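Local coordinates for protein immunomodulatory active chitinase (Trichuris suis, PDB 6G9C) that probably hydrolyses chitin as a secreted family 18 glycoside hydrolase and displays immunomodulatory properties in inflammatory lung disease, at residues 218-223 against 366-371; 271-276 against 351-356; 104-109 against 187-192; 355-358 against 364-367. All coordinates share one frame; numbering follows the deposited sequence.

All four contacts belong to the TIM-barrel domain, and they differ in the layer they fill. Contacts 1 and 3 lie on the inner side of the strands: contact 1 is a buried aromatic cluster at the pocket end of the barrel, whereas contact 3 joins aliphatic groups near the other end and is only partly buried. Contacts 2 and 4 are buried on the outer side, where helix 347-360 covers strands 268-281 and 364-368. Contact 1 shares strand 364-368 with contact 4, and backbone bonding pairs that strand with 268-281 of contact 2. Hydroxyls and ring edges mark contact 1, methyl packing contacts 3 and 4; contact 2 joins leucine packing to a lysine reaching water and D345.

Contact 1: residues 218-223 against 366-371; sequences MCYDFH and FVWTLD. With EDO (1,2-ethanediol), chain D; EDO (1,2-ethanediol), chain E; EDO (1,2-ethanediol), chain C.
Y220, in extended backbone just beyond strand 214-218, faces F366 and W368 at the end of strand 364-368, which a cis peptide bond between W368 and T369 closes. Y220 OH reaches the edge of the F366 ring in its plane, 3.3 Å from F366 CE1, while the two side chains cross at about a right angle and Y220 CE2 lies 4.0 Å from F366 CZ. Y220 OH also comes within 3.8 Å of W368 CB. With CG anti to the backbone N (chi1 176°), the W368 indole turns away from the tyrosine and leaves CB as the touching atom. Both indole faces are covered: C1 of the chain D ethanediol sits 3.2 Å above the W368 ring plane, and T369 CG2, folded back after the cis bond, sits 3.3 Å above that plane on the opposite side. At the indole edge, W368 NE1 gives a nearly straight bond (178°) of 2.8 Å to O1 of the chain C ethanediol. Y220 OH pairs with O2 of the chain E ethanediol, also at 2.8 Å, and D221 OD2 accepts a bond from O2 of the chain D one. Tyrosine is apt here, with its ring buried against phenylalanine and its hydroxyl turned to polar guests; Y275 and R277 hold D221 OD1. E153, of the DxxDxDxE signature, and Y372 also bond to ethanediol, which probably comes from the crystallisation liquor. Tryptophan at the last barrel strand before a cis peptide, with tyrosine and aspartate opposite, is consistent with the sugar-binding pocket of family 18 chitinases.

Contact 2: residues 271-276 against 351-356; sequences GLPTYG and KAKINW
P273 meets K353 through CD, 4.3 Å from K353 NZ. The indole of W356, on the same helix as the lysine, has K353 O at its edge, in the ring plane, and packs on V251, E252 and S255 of helix 251-261, with the Y362 ring inclined at about 30° to it. L272 makes the main apolar contact, its two methyls dividing the work. L272 CD1 lies 3.7 Å from I354 CG1, the two side chains crossing at about a right angle, whereas L272 CD2 lies 4.0 Å from K353 CB, the leucine and the lysine running past each other in opposite directions. K353 is extended beyond CG (chi2 173°), and its methylenes can therefore cover the leucine while the ammonium travels on to a polar niche. There a water donates to G271 O (2.7 Å) and accepts from K353 NZ (3.0 Å); D345 forms a salt bridge with the same nitrogen and S234 O a hydrogen bond. The position is greasy along the stem and ionic at the tip, a combination that lysine satisfies. The axes of the short segments 271-273 and 351-356 approach to 10.2 Å and run nearly antiparallel (172°), as expected where a barrel helix covers a strand. L272 also rests on A365 and V367 of the adjoining strand 364-368. I354 also packs against L393, I397 and L398 of helix 392-398.

Contact 3: residues 104-109 against 187-192; sequences KVLLSL and LFTAAV
L106 and L187 bring strands 104-110 and 187-193 closest, their CA atoms 7.5 Å apart, with the short strand axes separated by 8.4 Å and inclined at 48°. These are next-but-one strands of the TIM barrel: strand 147-151 pairs with both, so what meets here is side chains on the inside of the curved wall. L106 is the central group. L106 CD2 is the branch that does the touching, 4.0 Å from L187 CB. The leucine crosses both L187 and T189 at about a right angle. Leucine serves well here because a branched aliphatic end can fill the barrel interior without needing a polar partner. L187, partly exposed, also takes Y64 as a neighbour, and L187 CD1 lies 4.3 Å from K104 CG, the lysine using its stem while the rest of its chain heads off from the contact. At the border between apolar and polar layers, T189 can serve both: its methyl adds to the aliphatic packing and its hydroxyl bonds to D149 of the DxxDxDxE signature, which also holds S108. L106 CD2 touches both branches of the threonine, 3.8 Å from T189 OG1 and 4.0 Å from T189 CG2.

Contact 4: residues 355-358 against 364-367; sequences NWIK and GAFV
I357 packs against G364 and A365 across the turn from helix 347-360 into strand 364-368, the helix-to-strand step that brings the chain into the last strand of the TIM barrel. Apolar packing comes first. I357 CD1 lies 3.6 Å from A365 CB, methyl against methyl. The isoleucine reaches it because CG1 stands anti to the carbonyl carbon (chi1 -67°) and the chain stays extended to CD1, which directs the longer branch from the helix onto the strand. Alanine answers with little bulk: its single small methyl meets I357 CD1 at van der Waals distance. The same isoleucine rests on I270 of strand 268-281, bridging two adjacent strands, and M394 of helix 392-398 also packs on A365. A second group of contacts sets carbon against a peptide carbonyl. Both ends of I357 meet G364 O, CD1 at 3.6 Å and CG2 at 3.7 Å; these are van der Waals contacts, and the polar bonding of this strand is made by backbone pairs, G364 with I270 on one neighbour and A365 with V34 and G36 on the other. Glycine fits G364 because at phi 159° and psi -153° a beta carbon would collide with the preceding carbonyl oxygen. Beta-branched isoleucine works on the helix face by spreading two arms over the strand from one position. Its shorter arm also approaches the glycine carbonyl carbon, I357 CG2 standing 4.1 Å from G364 C.

Contact 1: residues 218-223 against 366-371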
loop_
_atom_site.group_PDB
_atom_site.type_symbol
_atom_site.label_atom_id
_atom_site.label_comp_id
_atom_site.label_asym_id
_atom_site.label_seq_id
_atom_site.Cartn_x
_atom_site.Cartn_y
_atom_site.Cartn_z
ATOM N N MET A 218 26.904 -9.627 8.472
ATOM C CA MET A 218 27.698 -8.604 7.794
ATOM C C MET A 218 29.096 -9.136 7.481
ATOM O O MET A 218 30.106 -8.625 7.961
ATOM C CB MET A 218 27.768 -7.340 8.643
ATOM C CG MET A 218 26.418 -6.639 8.793
ATOM S SD MET A 218 26.470 -5.301 10.004
ATOM C CE MET A 218 27.491 -4.103 9.155
ATOM N N CYS A 219 29.132 -10.168 6.633
ATOM C CA CYS A 219 30.386 -10.829 6.278
ATOM C C CYS A 219 31.023 -10.075 5.108
ATOM O O CYS A 219 31.107 -10.540 3.973
ATOM C CB CYS A 219 30.147 -12.302 5.969
ATOM S SG CYS A 219 28.693 -12.591 4.931
ATOM N N TYR A 220 31.446 -8.857 5.426
ATOM C CA TYR A 220 32.175 -7.978 4.526
ATOM C C TYR A 220 32.869 -6.935 5.393
ATOM O O TYR A 220 32.760 -6.954 6.627
ATOM C CB TYR A 220 31.262 -7.346 3.460
ATOM C CG TYR A 220 29.898 -6.889 3.945
ATOM C CD1 TYR A 220 29.768 -5.785 4.793
ATOM C CD2 TYR A 220 28.743 -7.541 3.533
ATOM C CE1 TYR A 220 28.505 -5.351 5.236
ATOM C CE2 TYR A 220 27.486 -7.126 3.969
ATOM C CZ TYR A 220 27.373 -6.037 4.817
ATOM O OH TYR A 220 26.121 -5.630 5.225
ATOM N N ASP A 221 33.600 -6.030 4.743
ATOM C CA ASP A 221 34.515 -5.122 5.441
ATOM C C ASP A 221 35.554 -5.879 6.267
ATOM O O ASP A 221 36.008 -5.381 7.300
ATOM C CB ASP A 221 33.777 -4.136 6.356
ATOM C CG ASP A 221 32.765 -3.298 5.633
ATOM O OD1 ASP A 221 32.912 -3.061 4.417
ATOM O OD2 ASP A 221 31.813 -2.848 6.301
ATOM N N PHE A 222 35.948 -7.084 5.843
ATOM C CA PHE A 222 37.003 -7.791 6.572
ATOM C C PHE A 222 38.339 -7.076 6.441
ATOM O O PHE A 222 39.167 -7.128 7.359
ATOM C CB PHE A 222 37.134 -9.232 6.069
ATOM C CG PHE A 222 35.981 -10.114 6.445
ATOM C CD1 PHE A 222 35.771 -10.485 7.774
ATOM C CD2 PHE A 222 35.107 -10.571 5.479
ATOM C CE1 PHE A 222 34.709 -11.303 8.125
ATOM C CE2 PHE A 222 34.034 -11.391 5.823
ATOM C CZ PHE A 222 33.836 -11.757 7.144
ATOM N N HIS A 223 38.557 -6.410 5.303
ATOM C CA HIS A 223 39.776 -5.677 5.015
ATOM C C HIS A 223 39.408 -4.396 4.285
ATOM O O HIS A 223 38.382 -4.326 3.607
ATOM C CB HIS A 223 40.738 -6.542 4.188
ATOM C CG HIS A 223 41.111 -7.812 4.879
ATOM N ND1 HIS A 223 41.986 -7.843 5.944
ATOM C CD2 HIS A 223 40.678 -9.081 4.708
ATOM C CE1 HIS A 223 42.101 -9.086 6.378
ATOM N NE2 HIS A 223 41.315 -9.857 5.648
ATOM N N PHE A 366 21.460 -11.281 1.415
ATOM C CA PHE A 366 21.052 -9.892 1.317
ATOM C C PHE A 366 22.190 -9.102 0.689
ATOM O O PHE A 366 23.358 -9.506 0.763
ATOM C CB PHE A 366 20.652 -9.317 2.685
ATOM C CG PHE A 366 21.822 -8.999 3.592
ATOM C CD1 PHE A 366 22.429 -7.748 3.552
ATOM C CD2 PHE A 366 22.295 -9.943 4.499
ATOM C CE1 PHE A 366 23.485 -7.437 4.391
ATOM C CE2 PHE A 366 23.354 -9.649 5.328
ATOM C CZ PHE A 366 23.955 -8.395 5.281
ATOM N N VAL A 367 21.846 -7.987 0.044
ATOM C CA VAL A 367 22.841 -7.147 -0.614
ATOM C C VAL A 367 22.906 -5.786 0.070
ATOM O O VAL A 367 21.881 -5.176 0.402
ATOM C CB VAL A 367 22.581 -6.980 -2.132
ATOM C CG1 VAL A 367 22.620 -8.325 -2.813
ATOM C CG2 VAL A 367 21.240 -6.313 -2.378
ATOM N N TRP A 368 24.121 -5.313 0.273
ATOM C CA TRP A 368 24.391 -3.926 0.652
ATOM C C TRP A 368 25.198 -3.352 -0.515
ATOM O O TRP A 368 26.387 -3.649 -0.623
ATOM C CB TRP A 368 25.164 -3.858 1.988
ATOM C CG TRP A 368 25.544 -2.462 2.361
ATOM C CD1 TRP A 368 26.649 -1.780 1.954
ATOM C CD2 TRP A 368 24.806 -1.565 3.204
ATOM N NE1 TRP A 368 26.650 -0.510 2.484
ATOM C CE2 TRP A 368 25.528 -0.353 3.254
ATOM C CE3 TRP A 368 23.609 -1.669 3.915
ATOM C CZ2 TRP A 368 25.087 0.750 3.978
ATOM C CZ3 TRP A 368 23.167 -0.578 4.636
ATOM C CH2 TRP A 368 23.902 0.620 4.663
ATOM N N THR A 369 24.603 -2.554 -1.414
ATOM C CA THR A 369 23.270 -1.954 -1.383
ATOM C C THR A 369 22.626 -2.069 -2.762
ATOM O O THR A 369 23.276 -2.455 -3.734
ATOM C CB THR A 369 23.306 -0.442 -1.090
ATOM O OG1 THR A 369 23.973 0.207 -2.181
ATOM C CG2 THR A 369 24.039 -0.100 0.198
ATOM N N LEU A 370 21.357 -1.662 -2.860
ATOM C CA LEU A 370 20.734 -1.570 -4.178
ATOM C C LEU A 370 21.432 -0.545 -5.058
ATOM O O LEU A 370 21.498 -0.716 -6.282
ATOM C CB LEU A 370 19.261 -1.186 -4.034
ATOM C CG LEU A 370 18.271 -2.229 -3.530
ATOM C CD1 LEU A 370 17.044 -1.519 -2.958
ATOM C CD2 LEU A 370 17.879 -3.198 -4.659
ATOM N N ASP A 371 21.938 0.536 -4.467
ATOM C CA ASP A 371 22.393 1.678 -5.246
ATOM C C ASP A 371 23.849 1.567 -5.676
ATOM O O ASP A 371 24.339 2.470 -6.356
ATOM C CB ASP A 371 22.187 2.974 -4.460
ATOM C CG ASP A 371 22.704 2.872 -3.030
ATOM O OD1 ASP A 371 23.926 3.059 -2.826
ATOM O OD2 ASP A 371 21.885 2.595 -2.126
HETATM C C1 EDO D . 27.931 -1.578 5.234
HETATM O O1 EDO D . 28.001 -1.730 6.648
HETATM C C2 EDO D . 29.312 -1.766 4.611
HETATM O O2 EDO D . 30.267 -0.927 5.266
HETATM C C1 EDO E . 24.212 -1.610 7.884
HETATM O O1 EDO E . 25.575 -1.184 8.151
HETATM C C2 EDO E . 24.119 -3.099 7.529
HETATM O O2 EDO E . 25.039 -3.401 6.451
HETATM C C1 EDO C . 29.890 0.861 2.021
HETATM O O1 EDO C . 28.607 1.489 2.056
HETATM C C2 EDO C . 30.862 1.944 1.584
HETATM O O2 EDO C . 30.940 2.997 2.553
#

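Contact 2: residues 271-276 against 351-356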
loop_
_atom_site.group_PDB
_atom_site.type_symbol
_atom_site.label_atom_id
_atom_site.label_comp_id
_atom_site.label_asym_id
_atom_site.label_seq_id
_atom_site.Cartn_x
_atom_site.Cartn_y
_atom_site.Cartn_z
ATOM N N GLY A 271 25.519 -11.875 3.829
ATOM C CA GLY A 271 25.626 -10.550 3.240
ATOM C C GLY A 271 26.507 -10.542 1.994
ATOM O O GLY A 271 27.571 -11.161 1.949
ATOM N N LEU A 272 26.062 -9.792 0.992
ATOM C CA LEU A 272 26.759 -9.681 -0.298
ATOM C C LEU A 272 27.014 -8.206 -0.582
ATOM O O LEU A 272 26.045 -7.430 -0.723
ATOM C CB LEU A 272 25.950 -10.302 -1.444
ATOM C CG LEU A 272 25.435 -11.729 -1.262
ATOM C CD1 LEU A 272 24.533 -12.084 -2.426
ATOM C CD2 LEU A 272 26.578 -12.715 -1.156
ATOM N N PRO A 273 28.267 -7.767 -0.665
ATOM C CA PRO A 273 28.535 -6.353 -0.962
ATOM C C PRO A 273 28.471 -6.091 -2.458
ATOM O O PRO A 273 28.985 -6.876 -3.254
ATOM C CB PRO A 273 29.963 -6.154 -0.447
ATOM C CG PRO A 273 30.593 -7.511 -0.580
ATOM C CD PRO A 273 29.502 -8.523 -0.376
ATOM N N THR A 274 27.867 -4.961 -2.844
ATOM C CA THR A 274 27.940 -4.513 -4.240
ATOM C C THR A 274 28.890 -3.336 -4.402
ATOM O O THR A 274 28.924 -2.714 -5.477
ATOM C CB THR A 274 26.557 -4.145 -4.782
ATOM O OG1 THR A 274 25.933 -3.195 -3.909
ATOM C CG2 THR A 274 25.678 -5.386 -4.920
ATOM N N TYR A 275 29.646 -3.011 -3.352
ATOM C CA TYR A 275 30.729 -2.041 -3.358
ATOM C C TYR A 275 32.048 -2.776 -3.182
ATOM O O TYR A 275 32.091 -3.972 -2.862
ATOM C CB TYR A 275 30.569 -0.999 -2.241
ATOM C CG TYR A 275 30.717 -1.665 -0.888
ATOM C CD1 TYR A 275 29.657 -2.371 -0.337
ATOM C CD2 TYR A 275 31.933 -1.673 -0.221
ATOM C CE1 TYR A 275 29.786 -3.038 0.888
ATOM C CE2 TYR A 275 32.077 -2.338 0.998
ATOM C CZ TYR A 275 30.998 -3.022 1.532
ATOM O OH TYR A 275 31.134 -3.688 2.712
ATOM N N GLY A 276 33.135 -2.028 -3.400
ATOM C CA GLY A 276 34.465 -2.511 -3.107
ATOM C C GLY A 276 35.206 -1.514 -2.229
ATOM O O GLY A 276 34.720 -0.411 -1.956
ATOM N N LYS A 351 28.083 -15.170 -8.115
ATOM C CA LYS A 351 27.667 -16.500 -8.541
ATOM C C LYS A 351 28.214 -17.561 -7.606
ATOM O O LYS A 351 27.495 -18.482 -7.193
ATOM C CB LYS A 351 28.158 -16.775 -9.972
ATOM C CG LYS A 351 27.099 -16.829 -11.020
ATOM C CD LYS A 351 27.727 -16.934 -12.428
ATOM C CE LYS A 351 28.693 -18.108 -12.554
ATOM N NZ LYS A 351 29.283 -18.212 -13.933
ATOM N N ALA A 352 29.510 -17.475 -7.299
ATOM C CA ALA A 352 30.119 -18.471 -6.431
ATOM C C ALA A 352 29.497 -18.427 -5.040
ATOM O O ALA A 352 29.158 -19.470 -4.469
ATOM C CB ALA A 352 31.630 -18.252 -6.364
ATOM N N LYS A 353 29.310 -17.220 -4.496
ATOM C CA LYS A 353 28.773 -17.071 -3.144
ATOM C C LYS A 353 27.321 -17.541 -3.056
ATOM O O LYS A 353 26.949 -18.265 -2.127
ATOM C CB LYS A 353 28.894 -15.613 -2.704
ATOM C CG LYS A 353 30.341 -15.192 -2.443
ATOM C CD LYS A 353 30.438 -13.701 -2.169
ATOM C CE LYS A 353 31.826 -13.333 -1.659
ATOM N NZ LYS A 353 31.977 -11.853 -1.499
ATOM N N ILE A 354 26.484 -17.125 -4.010
ATOM C CA ILE A 354 25.065 -17.480 -3.962
ATOM C C ILE A 354 24.865 -18.973 -4.210
ATOM O O ILE A 354 23.987 -19.602 -3.604
ATOM C CB ILE A 354 24.274 -16.616 -4.960
ATOM C CG1 ILE A 354 24.377 -15.144 -4.550
ATOM C CG2 ILE A 354 22.800 -17.041 -5.018
ATOM C CD1 ILE A 354 23.761 -14.186 -5.535
ATOM N N ASN A 355 25.649 -19.562 -5.121
ATOM C CA ASN A 355 25.598 -21.010 -5.300
ATOM C C ASN A 355 26.102 -21.729 -4.055
ATOM O O ASN A 355 25.597 -22.801 -3.702
ATOM C CB ASN A 355 26.415 -21.424 -6.525
ATOM C CG ASN A 355 25.665 -21.217 -7.825
ATOM O OD1 ASN A 355 24.516 -21.634 -7.972
ATOM N ND2 ASN A 355 26.315 -20.571 -8.778
ATOM N N TRP A 356 27.093 -21.147 -3.374
ATOM C CA TRP A 356 27.559 -21.712 -2.110
ATOM C C TRP A 356 26.464 -21.673 -1.039
ATOM O O TRP A 356 26.262 -22.653 -0.311
ATOM C CB TRP A 356 28.804 -20.956 -1.640
ATOM C CG TRP A 356 29.286 -21.376 -0.289
ATOM C CD1 TRP A 356 30.112 -22.423 -0.000
ATOM C CD2 TRP A 356 28.967 -20.757 0.962
ATOM N NE1 TRP A 356 30.330 -22.493 1.356
ATOM C CE2 TRP A 356 29.640 -21.478 1.969
ATOM C CE3 TRP A 356 28.186 -19.658 1.327
ATOM C CZ2 TRP A 356 29.550 -21.141 3.317
ATOM C CZ3 TRP A 356 28.095 -19.327 2.672
ATOM C CH2 TRP A 356 28.775 -20.062 3.647
HETATM O O HOH W 1 29.890 -11.690 0.581
#

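Contact 3: residues 104-109 against 187-192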
loop_
_atom_site.group_PDB
_atom_site.type_symbol
_atom_site.label_atom_id
_atom_site.label_comp_id
_atom_site.label_asym_id
_atom_site.label_seq_id
_atom_site.Cartn_x
_atom_site.Cartn_y
_atom_site.Cartn_z
ATOM N N LYS A 104 8.117 -6.934 1.323
ATOM C CA LYS A 104 8.101 -6.443 2.696
ATOM C C LYS A 104 9.172 -5.370 2.847
ATOM O O LYS A 104 10.291 -5.538 2.360
ATOM C CB LYS A 104 8.362 -7.574 3.697
ATOM C CG LYS A 104 7.435 -8.776 3.580
ATOM C CD LYS A 104 5.999 -8.359 3.733
ATOM C CE LYS A 104 5.075 -9.564 3.829
ATOM N NZ LYS A 104 3.780 -9.309 3.132
ATOM N N VAL A 105 8.844 -4.281 3.538
ATOM C CA VAL A 105 9.775 -3.170 3.727
ATOM C C VAL A 105 9.979 -2.970 5.222
ATOM O O VAL A 105 9.020 -2.673 5.950
ATOM C CB VAL A 105 9.260 -1.877 3.076
ATOM C CG1 VAL A 105 10.293 -0.764 3.218
ATOM C CG2 VAL A 105 8.921 -2.105 1.606
ATOM N N LEU A 106 11.227 -3.101 5.672
ATOM C CA LEU A 106 11.588 -2.960 7.077
ATOM C C LEU A 106 12.406 -1.691 7.255
ATOM O O LEU A 106 13.133 -1.273 6.350
ATOM C CB LEU A 106 12.397 -4.167 7.573
ATOM C CG LEU A 106 11.704 -5.532 7.670
ATOM C CD1 LEU A 106 11.699 -6.248 6.314
ATOM C CD2 LEU A 106 12.395 -6.385 8.726
ATOM N N LEU A 107 12.272 -1.066 8.415
ATOM C CA LEU A 107 13.046 0.121 8.749
ATOM C C LEU A 107 14.280 -0.286 9.540
ATOM O O LEU A 107 14.162 -0.974 10.559
ATOM C CB LEU A 107 12.200 1.101 9.571
ATOM C CG LEU A 107 12.871 2.425 9.959
ATOM C CD1 LEU A 107 13.284 3.212 8.682
ATOM C CD2 LEU A 107 11.929 3.243 10.838
ATOM N N SER A 108 15.455 0.148 9.082
ATOM C CA SER A 108 16.711 -0.118 9.775
ATOM C C SER A 108 17.114 1.072 10.631
ATOM O O SER A 108 16.875 2.229 10.272
ATOM C CB SER A 108 17.833 -0.435 8.771
ATOM O OG SER A 108 17.604 -1.677 8.113
ATOM N N LEU A 109 17.733 0.771 11.782
ATOM C CA LEU A 109 18.193 1.775 12.728
ATOM C C LEU A 109 19.626 1.462 13.136
ATOM O O LEU A 109 19.944 0.323 13.492
ATOM C CB LEU A 109 17.289 1.822 13.970
ATOM C CG LEU A 109 17.635 2.952 14.917
ATOM C CD1 LEU A 109 17.281 4.275 14.250
ATOM C CD2 LEU A 109 16.869 2.788 16.235
ATOM N N LEU A 187 7.759 -7.780 11.500
ATOM C CA LEU A 187 8.990 -8.555 11.428
ATOM C C LEU A 187 10.089 -7.888 12.253
ATOM O O LEU A 187 10.069 -6.681 12.506
ATOM C CB LEU A 187 9.443 -8.701 9.978
ATOM C CG LEU A 187 8.433 -9.443 9.100
ATOM C CD1 LEU A 187 8.823 -9.358 7.619
ATOM C CD2 LEU A 187 8.298 -10.885 9.555
ATOM N N PHE A 188 11.072 -8.686 12.657
ATOM C CA PHE A 188 12.129 -8.184 13.529
ATOM C C PHE A 188 13.415 -8.903 13.161
ATOM O O PHE A 188 13.537 -10.112 13.368
ATOM C CB PHE A 188 11.771 -8.392 14.998
ATOM C CG PHE A 188 12.830 -7.915 15.963
ATOM C CD1 PHE A 188 13.698 -6.885 15.624
ATOM C CD2 PHE A 188 12.952 -8.500 17.217
ATOM C CE1 PHE A 188 14.675 -6.449 16.532
ATOM C CE2 PHE A 188 13.921 -8.079 18.115
ATOM C CZ PHE A 188 14.786 -7.059 17.778
ATOM N N THR A 189 14.370 -8.152 12.622
ATOM C CA THR A 189 15.644 -8.704 12.202
ATOM C C THR A 189 16.769 -7.883 12.815
ATOM O O THR A 189 16.543 -6.841 13.438
ATOM C CB THR A 189 15.762 -8.720 10.664
ATOM O OG1 THR A 189 15.744 -7.370 10.154
ATOM C CG2 THR A 189 14.599 -9.518 10.035
ATOM N N ALA A 190 18.004 -8.347 12.619
ATOM C CA ALA A 190 19.163 -7.564 13.027
ATOM C C ALA A 190 20.315 -7.833 12.067
ATOM O O ALA A 190 20.483 -8.958 11.595
ATOM C CB ALA A 190 19.596 -7.887 14.469
ATOM N N ALA A 191 21.096 -6.795 11.780
ATOM C CA ALA A 191 22.366 -6.963 11.085
ATOM C C ALA A 191 23.447 -7.120 12.145
ATOM O O ALA A 191 23.491 -6.347 13.111
ATOM C CB ALA A 191 22.674 -5.773 10.168
ATOM N N VAL A 192 24.305 -8.131 11.978
ATOM C CA VAL A 192 25.154 -8.593 13.069
ATOM C C VAL A 192 26.590 -8.748 12.583
ATOM O O VAL A 192 26.859 -8.925 11.391
ATOM C CB VAL A 192 24.643 -9.922 13.671
ATOM C CG1 VAL A 192 23.215 -9.767 14.221
ATOM C CG2 VAL A 192 24.717 -11.040 12.637
#

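Contact 4: residues 355-358 against 364-367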
loop_
_atom_site.group_PDB
_atom_site.type_symbol
_atom_site.label_atom_id
_atom_site.label_comp_id
_atom_site.label_asym_id
_atom_site.label_seq_id
_atom_site.Cartn_x
_atom_site.Cartn_y
_atom_site.Cartn_z
ATOM N N ASN A 355 25.649 -19.562 -5.121
ATOM C CA ASN A 355 25.598 -21.010 -5.300
ATOM C C ASN A 355 26.102 -21.729 -4.055
ATOM O O ASN A 355 25.597 -22.801 -3.702
ATOM C CB ASN A 355 26.415 -21.424 -6.525
ATOM C CG ASN A 355 25.665 -21.217 -7.825
ATOM O OD1 ASN A 355 24.516 -21.634 -7.972
ATOM N ND2 ASN A 355 26.315 -20.571 -8.778
ATOM N N TRP A 356 27.093 -21.147 -3.374
ATOM C CA TRP A 356 27.559 -21.712 -2.110
ATOM C C TRP A 356 26.464 -21.673 -1.039
ATOM O O TRP A 356 26.262 -22.653 -0.311
ATOM C CB TRP A 356 28.804 -20.956 -1.640
ATOM C CG TRP A 356 29.286 -21.376 -0.289
ATOM C CD1 TRP A 356 30.112 -22.423 -0.000
ATOM C CD2 TRP A 356 28.967 -20.757 0.962
ATOM N NE1 TRP A 356 30.330 -22.493 1.356
ATOM C CE2 TRP A 356 29.640 -21.478 1.969
ATOM C CE3 TRP A 356 28.186 -19.658 1.327
ATOM C CZ2 TRP A 356 29.550 -21.141 3.317
ATOM C CZ3 TRP A 356 28.095 -19.327 2.672
ATOM C CH2 TRP A 356 28.775 -20.062 3.647
ATOM N N ILE A 357 25.755 -20.542 -0.921
ATOM C CA ILE A 357 24.640 -20.440 0.027
ATOM C C ILE A 357 23.696 -21.621 -0.142
ATOM O O ILE A 357 23.264 -22.250 0.834
ATOM C CB ILE A 357 23.887 -19.110 -0.158
ATOM C CG1 ILE A 357 24.750 -17.914 0.229
ATOM C CG2 ILE A 357 22.587 -19.091 0.663
ATOM C CD1 ILE A 357 24.061 -16.597 -0.115
ATOM N N LYS A 358 23.369 -21.947 -1.394
ATOM C CA LYS A 358 22.460 -23.058 -1.648
ATOM C C LYS A 358 23.099 -24.389 -1.265
ATOM O O LYS A 358 22.432 -25.268 -0.705
ATOM C CB LYS A 358 22.041 -23.056 -3.120
ATOM C CG LYS A 358 20.709 -23.721 -3.391
ATOM C CD LYS A 358 20.473 -23.925 -4.872
ATOM C CE LYS A 358 20.490 -22.606 -5.614
ATOM N NZ LYS A 358 19.981 -22.767 -7.006
ATOM N N GLY A 364 19.656 -17.573 3.280
ATOM C CA GLY A 364 19.468 -16.782 2.076
ATOM C C GLY A 364 20.595 -15.774 1.942
ATOM O O GLY A 364 21.697 -15.981 2.463
ATOM N N ALA A 365 20.284 -14.674 1.264
ATOM C CA ALA A 365 21.271 -13.638 1.004
ATOM C C ALA A 365 20.623 -12.275 1.142
ATOM O O ALA A 365 19.404 -12.121 0.997
ATOM C CB ALA A 365 21.879 -13.776 -0.407
ATOM N N PHE A 366 21.460 -11.281 1.415
ATOM C CA PHE A 366 21.052 -9.892 1.317
ATOM C C PHE A 366 22.190 -9.102 0.689
ATOM O O PHE A 366 23.358 -9.506 0.763
ATOM C CB PHE A 366 20.652 -9.317 2.685
ATOM C CG PHE A 366 21.822 -8.999 3.592
ATOM C CD1 PHE A 366 22.429 -7.748 3.552
ATOM C CD2 PHE A 366 22.295 -9.943 4.499
ATOM C CE1 PHE A 366 23.485 -7.437 4.391
ATOM C CE2 PHE A 366 23.354 -9.649 5.328
ATOM C CZ PHE A 366 23.955 -8.395 5.281
ATOM N N VAL A 367 21.846 -7.987 0.044
ATOM C CA VAL A 367 22.841 -7.147 -0.614
ATOM C C VAL A 367 22.906 -5.786 0.070
ATOM O O VAL A 367 21.881 -5.176 0.402
ATOM C CB VAL A 367 22.581 -6.980 -2.132
ATOM C CG1 VAL A 367 22.620 -8.325 -2.813
ATOM C CG2 VAL A 367 21.240 -6.313 -2.378
#